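Local coordinates for DUF1254 domain-containing protein (Vibrio parahaemolyticus, PDB 3U07), which is of unknown function, an apparently secreted or exported protein that combines a DUF1254 and a DUF1214 domain in one chain, at residues 106-116 / 159-170. The protein carries 2 engineered substitutions. Residues are numbered along the deposited sequence; the frame is centred on the assembly and turned at random.
Sequences GRYWILHTMDM and SNLVKLMGRIMA
Arg167 lays the aliphatic part of its chain alongside Ile110, the two side chains pointing the same way, with CB of the arginine 3.7 Å from CG2 of the isoleucine. Because the chain stays extended from CG to NE, its guanidinium is carried toward His112, where a water molecule lies between the two: it sits at the edge of the imidazole ring and in its plane, 3.0 Å from ND1, and accepts a weak bond from Arg167 NH2. The other ring nitrogen, NE2, is hydrogen-bonded to Thr120 OG1; a polar partner thus stands at each ring nitrogen. Beneath these side chains runs the antiparallel pairing of the two central strands of a four-stranded sheet, flanked by strands 82-90 and 120-125. Both lie in the DUF1254 family region, and the sheet's 1-4-2-3 strand order recurs in the antiparallel sheet of strands 315-319, 408-417, 347-354 and 369-371. Ile110 with Arg167, His112 with Met165 and Met114 with Lys163 are hydrogen-bonded pairs; His112 N lies 2.8 Å from Met165 O. On the other face, Leu111 brings CD1 to 3.8 Å from Leu164 CG, the two chains crossing at a slant next to Gly166. At one end of the pairing, Arg107 bends at chi3 (-57°), which turns NH1 onto Met169 O at 2.9 Å, with the acceptor close to the guanidinium plane; NE and NH2 form salt bridges to Asp104 and Asp175. Its CD also rests 3.6 Å from Ile168 CG2, and helix 173-183 packs against both residues. Beyond Met114 and Lys163, Ser159 OG accepts a nearly straight hydrogen bond (168°) from Met116 N.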
loop_
_atom_site.group_PDB
_atom_site.type_symbol
_atom_site.label_atom_id
_atom_site.label_comp_id
_atom_site.label_asym_id
_atom_site.label_seq_id
_atom_site.Cartn_x
_atom_site.Cartn_y
_atom_site.Cartn_z
ATOM N N GLY A 106 -0.895 -0.121 23.164
ATOM C CA GLY A 106 -0.392 -1.330 22.538
ATOM C C GLY A 106 -0.968 -1.723 21.188
ATOM O O GLY A 106 -0.309 -2.430 20.430
ATOM N N ARG A 107 -2.177 -1.273 20.867
ATOM C CA ARG A 107 -2.781 -1.644 19.598
ATOM C C ARG A 107 -2.191 -0.904 18.403
ATOM O O ARG A 107 -2.151 0.327 18.378
ATOM C CB ARG A 107 -4.293 -1.419 19.640
ATOM C CG ARG A 107 -5.032 -2.017 18.447
ATOM C CD ARG A 107 -6.519 -1.741 18.518
ATOM N NE ARG A 107 -7.109 -2.255 19.751
ATOM C CZ ARG A 107 -7.360 -3.539 19.993
ATOM N NH1 ARG A 107 -7.079 -4.460 19.080
ATOM N NH2 ARG A 107 -7.886 -3.901 21.156
ATOM N N TYR A 108 -1.714 -1.662 17.419
ATOM C CA TYR A 108 -1.148 -1.067 16.212
ATOM C C TYR A 108 -2.288 -0.545 15.342
ATOM O O TYR A 108 -3.339 -1.178 15.233
ATOM C CB TYR A 108 -0.362 -2.097 15.394
ATOM C CG TYR A 108 0.158 -1.550 14.076
ATOM C CD1 TYR A 108 1.369 -0.861 14.013
ATOM C CD2 TYR A 108 -0.582 -1.676 12.903
ATOM C CE1 TYR A 108 1.827 -0.307 12.817
ATOM C CE2 TYR A 108 -0.132 -1.122 11.696
ATOM C CZ TYR A 108 1.071 -0.439 11.665
ATOM O OH TYR A 108 1.524 0.124 10.487
ATOM N N TRP A 109 -2.076 0.619 14.739
ATOM C CA TRP A 109 -3.060 1.214 13.838
ATOM C C TRP A 109 -2.335 2.166 12.915
ATOM O O TRP A 109 -1.257 2.666 13.245
ATOM C CB TRP A 109 -4.142 1.985 14.597
ATOM C CG TRP A 109 -3.626 3.157 15.383
ATOM C CD1 TRP A 109 -3.158 3.145 16.666
ATOM C CD2 TRP A 109 -3.529 4.514 14.934
ATOM N NE1 TRP A 109 -2.781 4.410 17.046
ATOM C CE2 TRP A 109 -2.999 5.270 16.004
ATOM C CE3 TRP A 109 -3.844 5.163 13.733
ATOM C CZ2 TRP A 109 -2.773 6.648 15.906
ATOM C CZ3 TRP A 109 -3.619 6.532 13.636
ATOM C CH2 TRP A 109 -3.090 7.260 14.717
ATOM N N ILE A 110 -2.919 2.408 11.751
ATOM C CA ILE A 110 -2.306 3.316 10.798
ATOM C C ILE A 110 -3.332 3.882 9.826
ATOM O O ILE A 110 -4.239 3.173 9.384
ATOM C CB ILE A 110 -1.181 2.603 9.998
ATOM C CG1 ILE A 110 -0.490 3.596 9.063
ATOM C CG2 ILE A 110 -1.759 1.421 9.218
ATOM C CD1 ILE A 110 0.832 3.100 8.536
ATOM N N LEU A 111 -3.214 5.178 9.550
ATOM C CA LEU A 111 -4.075 5.849 8.578
ATOM C C LEU A 111 -3.089 6.135 7.446
ATOM O O LEU A 111 -2.133 6.889 7.616
ATOM C CB LEU A 111 -4.647 7.152 9.140
ATOM C CG LEU A 111 -5.342 8.093 8.143
ATOM C CD1 LEU A 111 -6.453 7.359 7.402
ATOM C CD2 LEU A 111 -5.899 9.291 8.898
ATOM N N HIS A 112 -3.314 5.513 6.296
ATOM C CA HIS A 112 -2.409 5.656 5.162
ATOM C C HIS A 112 -3.111 6.227 3.932
ATOM O O HIS A 112 -4.106 5.675 3.471
ATOM C CB HIS A 112 -1.824 4.275 4.852
ATOM C CG HIS A 112 -0.937 4.237 3.649
ATOM N ND1 HIS A 112 -0.861 3.133 2.823
ATOM C CD2 HIS A 112 -0.077 5.147 3.138
ATOM C CE1 HIS A 112 0.005 3.370 1.855
ATOM N NE2 HIS A 112 0.496 4.586 2.024
ATOM N N THR A 113 -2.590 7.332 3.401
ATOM C CA THR A 113 -3.181 7.948 2.221
ATOM C C THR A 113 -2.138 8.126 1.137
ATOM O O THR A 113 -0.969 8.374 1.426
ATOM C CB THR A 113 -3.805 9.343 2.536
ATOM O OG1 THR A 113 -2.815 10.190 3.134
ATOM C CG2 THR A 113 -4.995 9.207 3.487
HETATM N N MSE A 114 -2.570 7.993 -0.113
HETATM C CA MSE A 114 -1.675 8.142 -1.256
HETATM C C MSE A 114 -2.382 8.936 -2.338
HETATM O O MSE A 114 -3.605 8.860 -2.469
HETATM C CB MSE A 114 -1.275 6.764 -1.799
HETATM C CG MSE A 114 -0.447 5.947 -0.811
HETATM SE SE MSE A 114 0.095 4.219 -1.518
HETATM C CE MSE A 114 -1.608 3.355 -1.254
ATOM N N ASP A 115 -1.623 9.707 -3.105
ATOM C CA ASP A 115 -2.230 10.489 -4.163
ATOM C C ASP A 115 -2.222 9.726 -5.479
ATOM O O ASP A 115 -1.675 8.614 -5.566
ATOM C CB ASP A 115 -1.540 11.854 -4.319
ATOM C CG ASP A 115 -0.069 11.755 -4.695
ATOM O OD1 ASP A 115 0.315 10.835 -5.452
ATOM O OD2 ASP A 115 0.706 12.630 -4.246
HETATM N N MSE A 116 -2.840 10.327 -6.494
HETATM C CA MSE A 116 -2.952 9.716 -7.814
HETATM C C MSE A 116 -1.643 9.599 -8.596
HETATM O O MSE A 116 -1.639 9.144 -9.738
HETATM C CB MSE A 116 -3.993 10.483 -8.634
HETATM C CG MSE A 116 -5.387 10.420 -8.024
HETATM SE SE MSE A 116 -6.062 8.594 -7.932
HETATM C CE MSE A 116 -6.470 8.443 -9.808
ATOM N N SER A 159 -3.146 15.707 -5.597
ATOM C CA SER A 159 -4.208 15.207 -6.467
ATOM C C SER A 159 -5.479 15.414 -5.641
ATOM O O SER A 159 -5.462 15.224 -4.424
ATOM C CB SER A 159 -4.024 13.720 -6.815
ATOM O OG SER A 159 -4.209 12.875 -5.690
ATOM N N ASN A 160 -6.572 15.830 -6.274
ATOM C CA ASN A 160 -7.801 16.058 -5.521
ATOM C C ASN A 160 -8.401 14.760 -5.012
ATOM O O ASN A 160 -9.121 14.751 -4.018
ATOM C CB ASN A 160 -8.821 16.828 -6.358
ATOM C CG ASN A 160 -8.378 18.250 -6.636
ATOM O OD1 ASN A 160 -7.731 18.880 -5.799
ATOM N ND2 ASN A 160 -8.737 18.770 -7.808
ATOM N N LEU A 161 -8.096 13.663 -5.699
ATOM C CA LEU A 161 -8.575 12.351 -5.286
ATOM C C LEU A 161 -7.411 11.671 -4.571
ATOM O O LEU A 161 -6.290 11.639 -5.086
ATOM C CB LEU A 161 -8.980 11.515 -6.506
ATOM C CG LEU A 161 -10.140 12.015 -7.370
ATOM C CD1 LEU A 161 -10.222 11.175 -8.641
ATOM C CD2 LEU A 161 -11.446 11.936 -6.587
ATOM N N VAL A 162 -7.658 11.147 -3.377
ATOM C CA VAL A 162 -6.593 10.469 -2.651
ATOM C C VAL A 162 -7.125 9.160 -2.080
ATOM O O VAL A 162 -8.220 9.112 -1.510
ATOM C CB VAL A 162 -6.007 11.358 -1.505
ATOM C CG1 VAL A 162 -6.071 12.830 -1.890
ATOM C CG2 VAL A 162 -6.734 11.114 -0.222
ATOM N N LYS A 163 -6.360 8.090 -2.250
ATOM C CA LYS A 163 -6.791 6.791 -1.753
ATOM C C LYS A 163 -6.494 6.678 -0.263
ATOM O O LYS A 163 -5.384 6.961 0.184
ATOM C CB LYS A 163 -6.096 5.676 -2.542
ATOM C CG LYS A 163 -6.453 4.249 -2.106
ATOM C CD LYS A 163 -6.003 3.236 -3.156
ATOM C CE LYS A 163 -5.967 1.808 -2.614
ATOM N NZ LYS A 163 -7.116 1.481 -1.720
ATOM N N LEU A 164 -7.501 6.278 0.507
ATOM C CA LEU A 164 -7.349 6.141 1.948
ATOM C C LEU A 164 -7.484 4.696 2.400
ATOM O O LEU A 164 -8.381 3.979 1.957
ATOM C CB LEU A 164 -8.398 6.994 2.669
ATOM C CG LEU A 164 -8.444 6.963 4.204
ATOM C CD1 LEU A 164 -9.223 8.171 4.713
ATOM C CD2 LEU A 164 -9.089 5.668 4.694
HETATM N N MSE A 165 -6.584 4.279 3.286
HETATM C CA MSE A 165 -6.601 2.928 3.841
HETATM C C MSE A 165 -6.254 2.998 5.320
HETATM O O MSE A 165 -5.241 3.581 5.701
HETATM C CB MSE A 165 -5.580 2.030 3.131
HETATM C CG MSE A 165 -5.301 0.701 3.842
HETATM SE SE MSE A 165 -6.594 -0.721 3.535
HETATM C CE MSE A 165 -5.514 -2.204 4.158
ATOM N N GLY A 166 -7.111 2.415 6.149
ATOM C CA GLY A 166 -6.861 2.392 7.576
ATOM C C GLY A 166 -6.718 0.946 8.016
ATOM O O GLY A 166 -7.450 0.076 7.548
ATOM N N ARG A 167 -5.757 0.681 8.894
ATOM C CA ARG A 167 -5.539 -0.674 9.395
ATOM C C ARG A 167 -5.479 -0.642 10.913
ATOM O O ARG A 167 -4.768 0.175 11.496
ATOM C CB ARG A 167 -4.222 -1.258 8.874
ATOM C CG ARG A 167 -4.109 -1.370 7.367
ATOM C CD ARG A 167 -2.747 -1.924 6.981
ATOM N NE ARG A 167 -2.507 -1.857 5.542
ATOM C CZ ARG A 167 -1.492 -2.452 4.921
ATOM N NH1 ARG A 167 -0.614 -3.170 5.613
ATOM N NH2 ARG A 167 -1.351 -2.327 3.608
ATOM N N ILE A 168 -6.232 -1.535 11.545
ATOM C CA ILE A 168 -6.256 -1.638 12.996
ATOM C C ILE A 168 -5.997 -3.089 13.410
ATOM O O ILE A 168 -6.757 -3.988 13.056
ATOM C CB ILE A 168 -7.611 -1.180 13.568
ATOM C CG1 ILE A 168 -7.857 0.289 13.205
ATOM C CG2 ILE A 168 -7.621 -1.351 15.082
ATOM C CD1 ILE A 168 -9.228 0.808 13.613
HETATM N N MSE A 169 -4.911 -3.295 14.151
HETATM C CA MSE A 169 -4.507 -4.609 14.644
HETATM C C MSE A 169 -5.561 -5.264 15.537
HETATM O O MSE A 169 -6.223 -4.602 16.342
HETATM C CB MSE A 169 -3.197 -4.491 15.438
HETATM C CG MSE A 169 -2.848 -5.716 16.298
HETATM SE SE MSE A 169 -1.704 -5.338 17.848
HETATM C CE MSE A 169 0.023 -5.432 16.999
ATOM N N ALA A 170 -5.697 -6.575 15.377
ATOM C CA ALA A 170 -6.620 -7.398 16.152
ATOM C C ALA A 170 -5.922 -8.758 16.183
ATOM O O ALA A 170 -5.739 -9.393 15.141
ATOM C CB ALA A 170 -7.951 -7.498 15.449
HETATM O O HOH W 1 -2.176 0.478 3.374
#